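Local coordinates for hypothetical protein (Clostridium sporogenes ATCC 15579, PDB 4QRK) that is of unknown function but folds as a right-handed beta-helix, binds a calcium ion and may act in cell adhesion, at residues Glu23-Leu29 against Ile101-Leu107; Asn145-Ile151 against Asn202-Ile208. All blocks are in the same frame, centred on the assembly; numbering follows the deposited sequence. Where two conformers were deposited one is given.

Contact 1 (Glu23-Leu29 against Ile101-Leu107)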
ATOM      1  N   GLU A  23      11.431  16.542  -4.090  1.00 35.89           N
ATOM      2  CA  GLU A  23      10.167  17.229  -4.169  1.00 46.81           C
ATOM      3  C   GLU A  23       9.084  16.229  -4.492  1.00 38.58           C
ATOM      4  O   GLU A  23       7.921  16.581  -4.545  1.00 37.26           O
ATOM      5  CB  GLU A  23      10.236  18.309  -5.249  1.00 58.61           C
ATOM      6  CG  GLU A  23      11.312  19.347  -4.939  1.00 65.68           C
ATOM      7  CD  GLU A  23      11.347  20.471  -5.944  1.00 80.45           C
ATOM      8  OE1 GLU A  23      11.011  20.231  -7.136  1.00 81.53           O
ATOM      9  OE2 GLU A  23      11.717  21.589  -5.529  1.00 83.16           O
ATOM     10  N   LYS A  24       9.475  14.984  -4.729  1.00 34.47           N
ATOM     11  CA  LYS A  24       8.519  13.909  -4.835  1.00 28.48           C
ATOM     12  C   LYS A  24       9.156  12.672  -4.155  1.00 34.40           C
ATOM     13  O   LYS A  24      10.375  12.512  -4.179  1.00 31.56           O
ATOM     14  CB  LYS A  24       8.147  13.659  -6.299  1.00 33.94           C
ATOM     15  CG  LYS A  24       7.233  12.416  -6.503  1.00 66.61           C
ATOM     16  CD  LYS A  24       7.099  11.981  -7.959  1.00 68.94           C
ATOM     17  CE  LYS A  24       5.766  12.406  -8.560  1.00 75.39           C
ATOM     18  NZ  LYS A  24       5.606  11.924  -9.965  1.00 80.03           N
ATOM     19  N   THR A  25       8.342  11.851  -3.496  1.00 33.20           N
ATOM     20  CA  THR A  25       8.798  10.570  -2.926  1.00 31.44           C
ATOM     21  C   THR A  25       8.329   9.419  -3.821  1.00 35.22           C
ATOM     22  O   THR A  25       7.147   9.327  -4.167  1.00 31.12           O
ATOM     23  CB  THR A  25       8.203  10.304  -1.534  1.00 33.18           C
ATOM     24  OG1 THR A  25       8.669  11.279  -0.609  1.00 36.08           O
ATOM     25  CG2 THR A  25       8.618   8.939  -1.017  1.00 37.12           C
ATOM     26  N   LYS A  26       9.259   8.541  -4.180  1.00 25.56           N
ATOM     27  CA  LYS A  26       8.924   7.274  -4.838  1.00 31.71           C
ATOM     28  C   LYS A  26       9.383   6.142  -3.914  1.00 30.81           C
ATOM     29  O   LYS A  26      10.564   5.867  -3.801  1.00 28.81           O
ATOM     30  CB  LYS A  26       9.597   7.164  -6.201  1.00 33.16           C
ATOM     31  CG  LYS A  26       9.077   8.141  -7.241  1.00 45.17           C
ATOM     32  CD  LYS A  26       9.544   7.752  -8.660  1.00 59.26           C
ATOM     33  CE  LYS A  26       8.859   8.591  -9.746  1.00 76.08           C
ATOM     34  NZ  LYS A  26       9.063   8.020 -11.113  1.00 82.77           N
ATOM     35  N   LEU A  27       8.428   5.556  -3.213  1.00 26.29           N
ATOM     36  CA  LEU A  27       8.696   4.552  -2.193  1.00 30.02           C
ATOM     37  C   LEU A  27       8.519   3.180  -2.817  1.00 30.44           C
ATOM     38  O   LEU A  27       7.498   2.886  -3.466  1.00 28.90           O
ATOM     39  CB  LEU A  27       7.763   4.737  -0.998  1.00 26.74           C
ATOM     40  CG  LEU A  27       7.843   3.737   0.159  1.00 28.06           C
ATOM     41  CD1 LEU A  27       9.173   3.816   0.794  1.00 29.68           C
ATOM     42  CD2 LEU A  27       6.744   3.981   1.211  1.00 26.73           C
ATOM     43  N   ASN A  28       9.545   2.352  -2.668  1.00 27.08           N
ATOM     44  CA  ASN A  28       9.511   1.025  -3.238  1.00 26.16           C
ATOM     45  C   ASN A  28       9.825   0.037  -2.140  1.00 27.93           C
ATOM     46  O   ASN A  28      10.897   0.087  -1.540  1.00 31.32           O
ATOM     47  CB  ASN A  28      10.462   0.932  -4.442  1.00 28.31           C
ATOM     48  CG  ASN A  28      10.482  -0.472  -5.067  1.00 41.32           C
ATOM     49  OD1 ASN A  28       9.454  -1.117  -5.183  1.00 45.92           O
ATOM     50  ND2 ASN A  28      11.657  -0.937  -5.461  1.00 59.04           N
ATOM     51  N   LEU A  29       8.853  -0.820  -1.824  1.00 25.88           N
ATOM     52  CA  LEU A  29       8.967  -1.745  -0.687  1.00 27.86           C
ATOM     53  C   LEU A  29       8.940  -3.217  -1.155  1.00 27.30           C
ATOM     54  O   LEU A  29       8.067  -3.634  -1.921  1.00 28.74           O
ATOM     55  CB  LEU A  29       7.845  -1.499   0.326  1.00 28.52           C
ATOM     56  CG  LEU A  29       7.761  -0.116   0.972  1.00 33.03           C
ATOM     57  CD1 LEU A  29       6.548   0.069   1.874  1.00 46.40           C
ATOM     58  CD2 LEU A  29       8.981   0.210   1.805  1.00 38.46           C
ATOM     59  N   ILE A 101       4.415  15.946   0.750  1.00 26.95           N
ATOM     60  CA  ILE A 101       5.167  15.678  -0.473  1.00 27.07           C
ATOM     61  C   ILE A 101       4.391  14.736  -1.424  1.00 32.33           C
ATOM     62  O   ILE A 101       3.794  13.739  -0.973  1.00 24.40           O
ATOM     63  CB  ILE A 101       6.555  15.153  -0.138  1.00 34.40           C
ATOM     64  CG1 ILE A 101       7.456  15.213  -1.361  1.00 35.38           C
ATOM     65  CG2 ILE A 101       6.490  13.745   0.452  1.00 36.34           C
ATOM     66  CD1 ILE A 101       8.935  14.890  -1.075  1.00 43.12           C
ATOM     67  N   PRO A 102       4.340  15.078  -2.737  1.00 32.60           N
ATOM     68  CA  PRO A 102       3.736  14.151  -3.705  1.00 31.56           C
ATOM     69  C   PRO A 102       4.392  12.779  -3.621  1.00 32.85           C
ATOM     70  O   PRO A 102       5.616  12.724  -3.654  1.00 30.55           O
ATOM     71  CB  PRO A 102       4.064  14.808  -5.058  1.00 35.85           C
ATOM     72  CG  PRO A 102       4.155  16.257  -4.747  1.00 35.17           C
ATOM     73  CD  PRO A 102       4.785  16.330  -3.391  1.00 36.44           C
ATOM     74  N   THR A 103       3.592  11.710  -3.532  1.00 28.54           N
ATOM     75  CA  THR A 103       4.099  10.378  -3.210  1.00 28.20           C
ATOM     76  C   THR A 103       3.541   9.282  -4.113  1.00 28.29           C
ATOM     77  O   THR A 103       2.347   9.230  -4.375  1.00 26.88           O
ATOM     78  CB  THR A 103       3.735  10.018  -1.745  1.00 25.24           C
ATOM     79  OG1 THR A 103       4.377  10.938  -0.860  1.00 30.63           O
ATOM     80  CG2 THR A 103       4.199   8.619  -1.381  1.00 28.02           C
ATOM     81  N   GLU A 104       4.435   8.426  -4.593  1.00 26.34           N
ATOM     82  CA  GLU A 104       4.080   7.200  -5.304  1.00 21.39           C
ATOM     83  C   GLU A 104       4.599   6.068  -4.472  1.00 27.47           C
ATOM     84  O   GLU A 104       5.677   6.189  -3.877  1.00 25.64           O
ATOM     85  CB  GLU A 104       4.758   7.175  -6.663  1.00 29.41           C
ATOM     86  CG  GLU A 104       4.231   8.222  -7.606  1.00 39.97           C
ATOM     87  CD  GLU A 104       4.990   8.211  -8.940  1.00 54.89           C
ATOM     88  OE1 GLU A 104       5.766   7.248  -9.178  1.00 51.13           O
ATOM     89  OE2 GLU A 104       4.803   9.164  -9.736  1.00 60.19           O
ATOM     90  N   ILE A 105       3.822   4.994  -4.387  1.00 26.31           N
ATOM     91  CA  ILE A 105       4.180   3.852  -3.533  1.00 25.69           C
ATOM     92  C   ILE A 105       4.041   2.589  -4.345  1.00 23.90           C
ATOM     93  O   ILE A 105       3.021   2.373  -4.969  1.00 27.06           O
ATOM     94  CB  ILE A 105       3.294   3.750  -2.253  1.00 24.53           C
ATOM     95  CG1 ILE A 105       3.433   5.006  -1.408  1.00 24.08           C
ATOM     96  CG2 ILE A 105       3.725   2.569  -1.385  1.00 25.15           C
ATOM     97  CD1 ILE A 105       2.419   5.094  -0.277  1.00 29.92           C
ATOM     98  N   LYS A 106       5.083   1.775  -4.344  1.00 22.68           N
ATOM     99  CA  LYS A 106       5.045   0.484  -4.949  1.00 23.22           C
ATOM    100  C   LYS A 106       5.420  -0.549  -3.904  1.00 28.64           C
ATOM    101  O   LYS A 106       6.417  -0.402  -3.191  1.00 26.86           O
ATOM    102  CB  LYS A 106       5.997   0.420  -6.143  1.00 23.34           C
ATOM    103  CG  LYS A 106       6.000  -0.947  -6.778  1.00 34.40           C
ATOM    104  CD  LYS A 106       7.055  -1.124  -7.869  1.00 55.93           C
ATOM    105  CE  LYS A 106       6.771  -2.428  -8.643  1.00 71.05           C
ATOM    106  NZ  LYS A 106       6.492  -3.597  -7.737  1.00 74.81           N
ATOM    107  N   LEU A 107       4.575  -1.563  -3.785  1.00 28.62           N
ATOM    108  CA  LEU A 107       4.744  -2.628  -2.800  0.50 26.47           C
ATOM    109  C   LEU A 107       4.683  -4.017  -3.425  1.00 20.03           C
ATOM    110  O   LEU A 107       3.713  -4.358  -4.089  1.00 25.98           O
ATOM    111  CB  LEU A 107       3.636  -2.541  -1.763  0.50 31.62           C
ATOM    112  CG  LEU A 107       3.327  -1.136  -1.276  0.50 38.33           C
ATOM    113  CD1 LEU A 107       2.174  -1.134  -0.343  0.50 41.19           C
ATOM    114  CD2 LEU A 107       4.518  -0.635  -0.548  0.50 41.45           C
TER
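Ile101 leads in, its CG2 3.5 Å from Thr25 OG1; Leu45 touches both. At Pro102, which has no amide hydrogen to give, the carbonyl O accepts Thr25 N at 2.9 Å. Thr103, near the start of the strand, can face inward because its OG1 donates to Ile101 O at 2.9 Å. Glu104 bonds Thr25 O through its N and Leu27 N through its O, each 2.9 Å. This is the parallel pairing of stacked rungs in a right-handed beta-helix, the strand axes 4.8 Å apart at their closest. Outside, the same glutamate lies between two lysines: OE2 forms a salt bridge with Lys24 NZ at 2.9 Å, while OE1 makes a long one, 3.9 Å, to Lys26 NZ. Ile105, apolar as the interior between the sheets requires, has CG2 4.2 Å from Leu27 CD2. Lys106, whose charge suits the outer face, donates N to Leu27 O and accepts Leu29 N on its O, both 2.8 Å. In the conformer given, Leu107 CD2, likewise interior, comes unusually close to Leu29 CD1, 3.2 Å.

Contact 2 (Asn145-Ile151 against Asn202-Ile208)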
ATOM      1  N   ASN A 145      -5.488  15.765  -6.793  1.00 40.35           N
ATOM      2  CA  ASN A 145      -5.115  15.450  -8.148  1.00 43.38           C
ATOM      3  C   ASN A 145      -5.681  14.075  -8.408  1.00 39.82           C
ATOM      4  O   ASN A 145      -6.215  13.434  -7.490  1.00 37.48           O
ATOM      5  CB  ASN A 145      -3.615  15.400  -8.214  1.00 58.83           C
ATOM      6  CG  ASN A 145      -3.047  14.778  -6.984  1.00 66.60           C
ATOM      7  OD1 ASN A 145      -2.532  15.471  -6.102  1.00 70.00           O
ATOM      8  ND2 ASN A 145      -3.185  13.456  -6.875  1.00 63.18           N
ATOM      9  N   ASN A 146      -5.591  13.619  -9.645  1.00 31.14           N
ATOM     10  CA  ASN A 146      -5.999  12.271  -9.965  1.00 34.20           C
ATOM     11  C   ASN A 146      -5.077  11.267  -9.318  1.00 35.70           C
ATOM     12  O   ASN A 146      -3.897  11.538  -9.141  1.00 36.53           O
ATOM     13  CB  ASN A 146      -5.991  12.081 -11.459  1.00 38.59           C
ATOM     14  CG  ASN A 146      -7.004  12.961 -12.134  1.00 47.99           C
ATOM     15  OD1 ASN A 146      -8.133  13.122 -11.648  1.00 39.56           O
ATOM     16  ND2 ASN A 146      -6.606  13.565 -13.237  1.00 55.76           N
ATOM     17  N   VAL A 147      -5.623  10.111  -8.974  1.00 26.12           N
ATOM     18  CA  VAL A 147      -4.848   9.065  -8.299  1.00 27.83           C
ATOM     19  C   VAL A 147      -5.109   7.754  -9.020  1.00 28.04           C
ATOM     20  O   VAL A 147      -6.237   7.466  -9.421  1.00 29.05           O
ATOM     21  CB  VAL A 147      -5.262   8.928  -6.825  1.00 26.02           C
ATOM     22  CG1 VAL A 147      -4.366   7.888  -6.070  1.00 26.67           C
ATOM     23  CG2 VAL A 147      -5.228  10.232  -6.136  1.00 31.37           C
ATOM     24  N   LYS A 148      -4.057   6.958  -9.169  1.00 23.55           N
ATOM     25  CA  LYS A 148      -4.111   5.666  -9.822  1.00 28.51           C
ATOM     26  C   LYS A 148      -3.764   4.618  -8.773  1.00 30.32           C
ATOM     27  O   LYS A 148      -2.741   4.721  -8.124  1.00 26.09           O
ATOM     28  CB  LYS A 148      -3.090   5.660 -10.970  1.00 36.10           C
ATOM     29  CG  LYS A 148      -3.246   4.553 -11.953  1.00 49.99           C
ATOM     30  CD  LYS A 148      -3.510   5.100 -13.358  1.00 71.11           C
ATOM     31  CE  LYS A 148      -4.015   4.010 -14.331  1.00 74.70           C
ATOM     32  NZ  LYS A 148      -5.440   3.573 -14.079  1.00 69.72           N
ATOM     33  N   VAL A 149      -4.633   3.633  -8.587  1.00 26.01           N
ATOM     34  CA  VAL A 149      -4.394   2.551  -7.648  1.00 27.18           C
ATOM     35  C   VAL A 149      -4.523   1.210  -8.334  1.00 30.53           C
ATOM     36  O   VAL A 149      -5.550   0.915  -8.938  1.00 25.28           O
ATOM     37  CB  VAL A 149      -5.370   2.606  -6.465  1.00 27.85           C
ATOM     38  CG1 VAL A 149      -5.166   1.425  -5.520  1.00 27.79           C
ATOM     39  CG2 VAL A 149      -5.206   3.911  -5.713  1.00 33.10           C
ATOM     40  N   ASN A 150      -3.481   0.396  -8.233  1.00 23.73           N
ATOM     41  CA  ASN A 150      -3.501  -0.963  -8.791  1.00 24.91           C
ATOM     42  C   ASN A 150      -3.187  -1.975  -7.702  1.00 30.18           C
ATOM     43  O   ASN A 150      -2.136  -1.892  -7.065  1.00 26.33           O
ATOM     44  CB  ASN A 150      -2.490  -1.100  -9.941  1.00 23.08           C
ATOM     45  CG  ASN A 150      -2.713  -0.042 -11.047  1.00 46.79           C
ATOM     46  OD1 ASN A 150      -3.725  -0.078 -11.743  1.00 49.28           O
ATOM     47  ND2 ASN A 150      -1.787   0.917 -11.175  1.00 52.57           N
ATOM     48  N   ILE A 151      -4.095  -2.934  -7.490  1.00 28.39           N
ATOM     49  CA  ILE A 151      -3.883  -3.946  -6.437  1.00 25.20           C
ATOM     50  C   ILE A 151      -4.041  -5.341  -7.024  1.00 24.90           C
ATOM     51  O   ILE A 151      -5.026  -5.651  -7.669  1.00 27.65           O
ATOM     52  CB  ILE A 151      -4.896  -3.770  -5.271  1.00 32.15           C
ATOM     53  CG1 ILE A 151      -4.752  -2.392  -4.627  1.00 27.81           C
ATOM     54  CG2 ILE A 151      -4.646  -4.791  -4.220  1.00 27.07           C
ATOM     55  CD1 ILE A 151      -5.921  -1.966  -3.817  1.00 33.99           C
ATOM     56  N   ASN A 202     -11.132  15.893  -9.852  1.00 42.40           N
ATOM     57  CA  ASN A 202     -10.196  14.822  -9.491  1.00 46.60           C
ATOM     58  C   ASN A 202     -10.863  13.468  -9.275  1.00 40.80           C
ATOM     59  O   ASN A 202     -12.002  13.377  -8.792  1.00 34.74           O
ATOM     60  CB  ASN A 202      -9.484  15.175  -8.189  1.00 45.87           C
ATOM     61  CG  ASN A 202      -8.760  16.508  -8.265  1.00 53.70           C
ATOM     62  OD1 ASN A 202      -8.863  17.342  -7.355  1.00 56.22           O
ATOM     63  ND2 ASN A 202      -8.025  16.715  -9.349  1.00 48.37           N
ATOM     64  N   SER A 203     -10.145  12.403  -9.610  1.00 32.33           N
ATOM     65  CA  SER A 203     -10.702  11.071  -9.429  1.00 34.71           C
ATOM     66  C   SER A 203      -9.662  10.030  -9.025  1.00 34.87           C
ATOM     67  O   SER A 203      -8.472  10.218  -9.267  1.00 30.16           O
ATOM     68  CB  SER A 203     -11.404  10.641 -10.724  1.00 37.96           C
ATOM     69  OG  SER A 203     -10.425  10.264 -11.663  1.00 46.80           O
ATOM     70  N   ILE A 204     -10.129   8.948  -8.396  1.00 28.12           N
ATOM     71  CA  ILE A 204      -9.312   7.765  -8.141  1.00 26.38           C
ATOM     72  C   ILE A 204      -9.763   6.644  -9.059  1.00 24.69           C
ATOM     73  O   ILE A 204     -10.943   6.266  -9.072  1.00 29.54           O
ATOM     74  CB  ILE A 204      -9.403   7.255  -6.676  1.00 31.04           C
ATOM     75  CG1 ILE A 204      -9.426   8.426  -5.722  1.00 29.83           C
ATOM     76  CG2 ILE A 204      -8.228   6.294  -6.408  1.00 30.18           C
ATOM     77  CD1 ILE A 204      -9.327   8.077  -4.196  1.00 35.39           C
ATOM     78  N   GLU A 205      -8.828   6.149  -9.868  1.00 29.15           N
ATOM     79  CA  GLU A 205      -9.088   5.025 -10.762  1.00 30.56           C
ATOM     80  C   GLU A 205      -8.458   3.845 -10.061  1.00 30.50           C
ATOM     81  O   GLU A 205      -7.267   3.868  -9.775  1.00 31.67           O
ATOM     82  CB  GLU A 205      -8.420   5.214 -12.134  1.00 29.73           C
ATOM     83  CG  GLU A 205      -8.968   6.422 -12.969  1.00 44.47           C
ATOM     84  CD  GLU A 205     -10.287   6.164 -13.654  1.00 54.01           C
ATOM     85  OE1 GLU A 205     -10.746   4.996 -13.689  1.00 65.94           O
ATOM     86  OE2 GLU A 205     -10.868   7.144 -14.178  1.00 54.25           O
ATOM     87  N   VAL A 206      -9.250   2.828  -9.768  1.00 30.32           N
ATOM     88  CA  VAL A 206      -8.756   1.687  -8.995  1.00 24.30           C
ATOM     89  C   VAL A 206      -8.946   0.404  -9.779  1.00 27.80           C
ATOM     90  O   VAL A 206     -10.047   0.102 -10.233  1.00 33.52           O
ATOM     91  CB  VAL A 206      -9.492   1.594  -7.629  1.00 30.67           C
ATOM     92  CG1 VAL A 206      -8.893   0.519  -6.788  1.00 25.54           C
ATOM     93  CG2 VAL A 206      -9.410   2.903  -6.869  1.00 28.68           C
ATOM     94  N   ASN A 207      -7.863  -0.329  -9.987  1.00 26.57           N
ATOM     95  CA  ASN A 207      -7.933  -1.680 -10.497  0.50 26.65           C
ATOM     96  C   ASN A 207      -7.554  -2.663  -9.386  1.00 27.43           C
ATOM     97  O   ASN A 207      -6.496  -2.520  -8.783  1.00 24.46           O
ATOM     98  CB  ASN A 207      -7.027  -1.796 -11.720  0.50 30.14           C
ATOM     99  CG  ASN A 207      -7.565  -1.014 -12.905  0.50 38.50           C
ATOM    100  OD1 ASN A 207      -7.303   0.181 -13.061  0.50 47.44           O
ATOM    101  ND2 ASN A 207      -8.343  -1.684 -13.733  0.50 30.34           N
ATOM    102  N   ILE A 208      -8.433  -3.626  -9.101  1.00 26.78           N
ATOM    103  CA  ILE A 208      -8.163  -4.626  -8.051  1.00 24.38           C
ATOM    104  C   ILE A 208      -8.387  -5.996  -8.640  1.00 28.22           C
ATOM    105  O   ILE A 208      -9.425  -6.243  -9.259  1.00 26.02           O
ATOM    106  CB  ILE A 208      -9.117  -4.536  -6.835  1.00 28.00           C
ATOM    107  CG1 ILE A 208      -9.186  -3.117  -6.290  1.00 33.01           C
ATOM    108  CG2 ILE A 208      -8.599  -5.464  -5.685  1.00 29.00           C
ATOM    109  CD1 ILE A 208     -10.153  -2.937  -5.133  1.00 33.35           C
TER
HETATM  110  O   HOH W   1     -10.551  13.004 -13.202  1.00 48.07           O
HETATM  111  O   HOH W   2      -5.789   2.068 -11.895  1.00 41.77           O
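Branched aliphatic side chains, stacked in rows where the rungs of a right-handed beta-helix pair, give this contact its shape. The strands run parallel, their axes 4.7 Å apart at the closest and only 5° from alignment, so each inward residue lies beside its counterpart: Val147 by Ile204, Val149 by Val206, Ile151 by Ile208. Ile204 supplies a bump that fits between two valines, its CG2 lying 4.0 Å from Val147 CB and 3.9 Å from Val149 CG2. Farther along, Val149 CG1 meets Val206 CG1 at 4.0 Å, and Ile208 CG2 fits against Ile151 CB at 4.1 Å. Beta-branched residues suit these places because they favour extended backbone and carry methyl groups close to the main chain, where an adjacent strand can meet them.

The backbone fixes this register: Val147 N to Ser203 O and Val149 N to Glu205 O are each 2.9 Å, and Ile151 N to Asn207 O is 2.8 Å. Before the first of these bonds, Asn146 OD1 accepts Ser203 N at 3.0 Å, its short amide standing in for a backbone acceptor; water 1 links that OD1 to Ser203 OG. On the polar outer face, water 2 occupies the hollow between Lys148, Asn150 and Asn207, accepting from Lys148 NZ at 2.7 Å. Asn150 ND2 turns to Asn127, and Glu205 OE2 to Tyr197.

Strand 123-130 flanks 145-151, where Leu126 touches Val149, and strand 167-174 flanks 202-208, where Ile170 touches Val206 and Ile208. Across the core, strand 157-162 presents Val160 to Ile151 and Ile208, and Leu162 to Val206.

After strand 11-17, strand 24-32 is laid down as the first strand of the sheet holding both contacts; the chain then passes through 35-42, 46-52, 60-66, 69-75 and 91-98 before 103-110 returns beside it, closing contact 1. Strand 123-130 follows on the other side of 103-110, and 147-153 adds to it to open contact 2. After an excursion through 157-162, 167-174 and the short strands up to 191-193, strand 203-210 inserts between 147-153 and 167-174, closing the second loop. The loops lie in series, neither nested nor crossed. The contact centres are about 15 Å apart, with 123-130 bridging the gap between the two, which lie in different family regions.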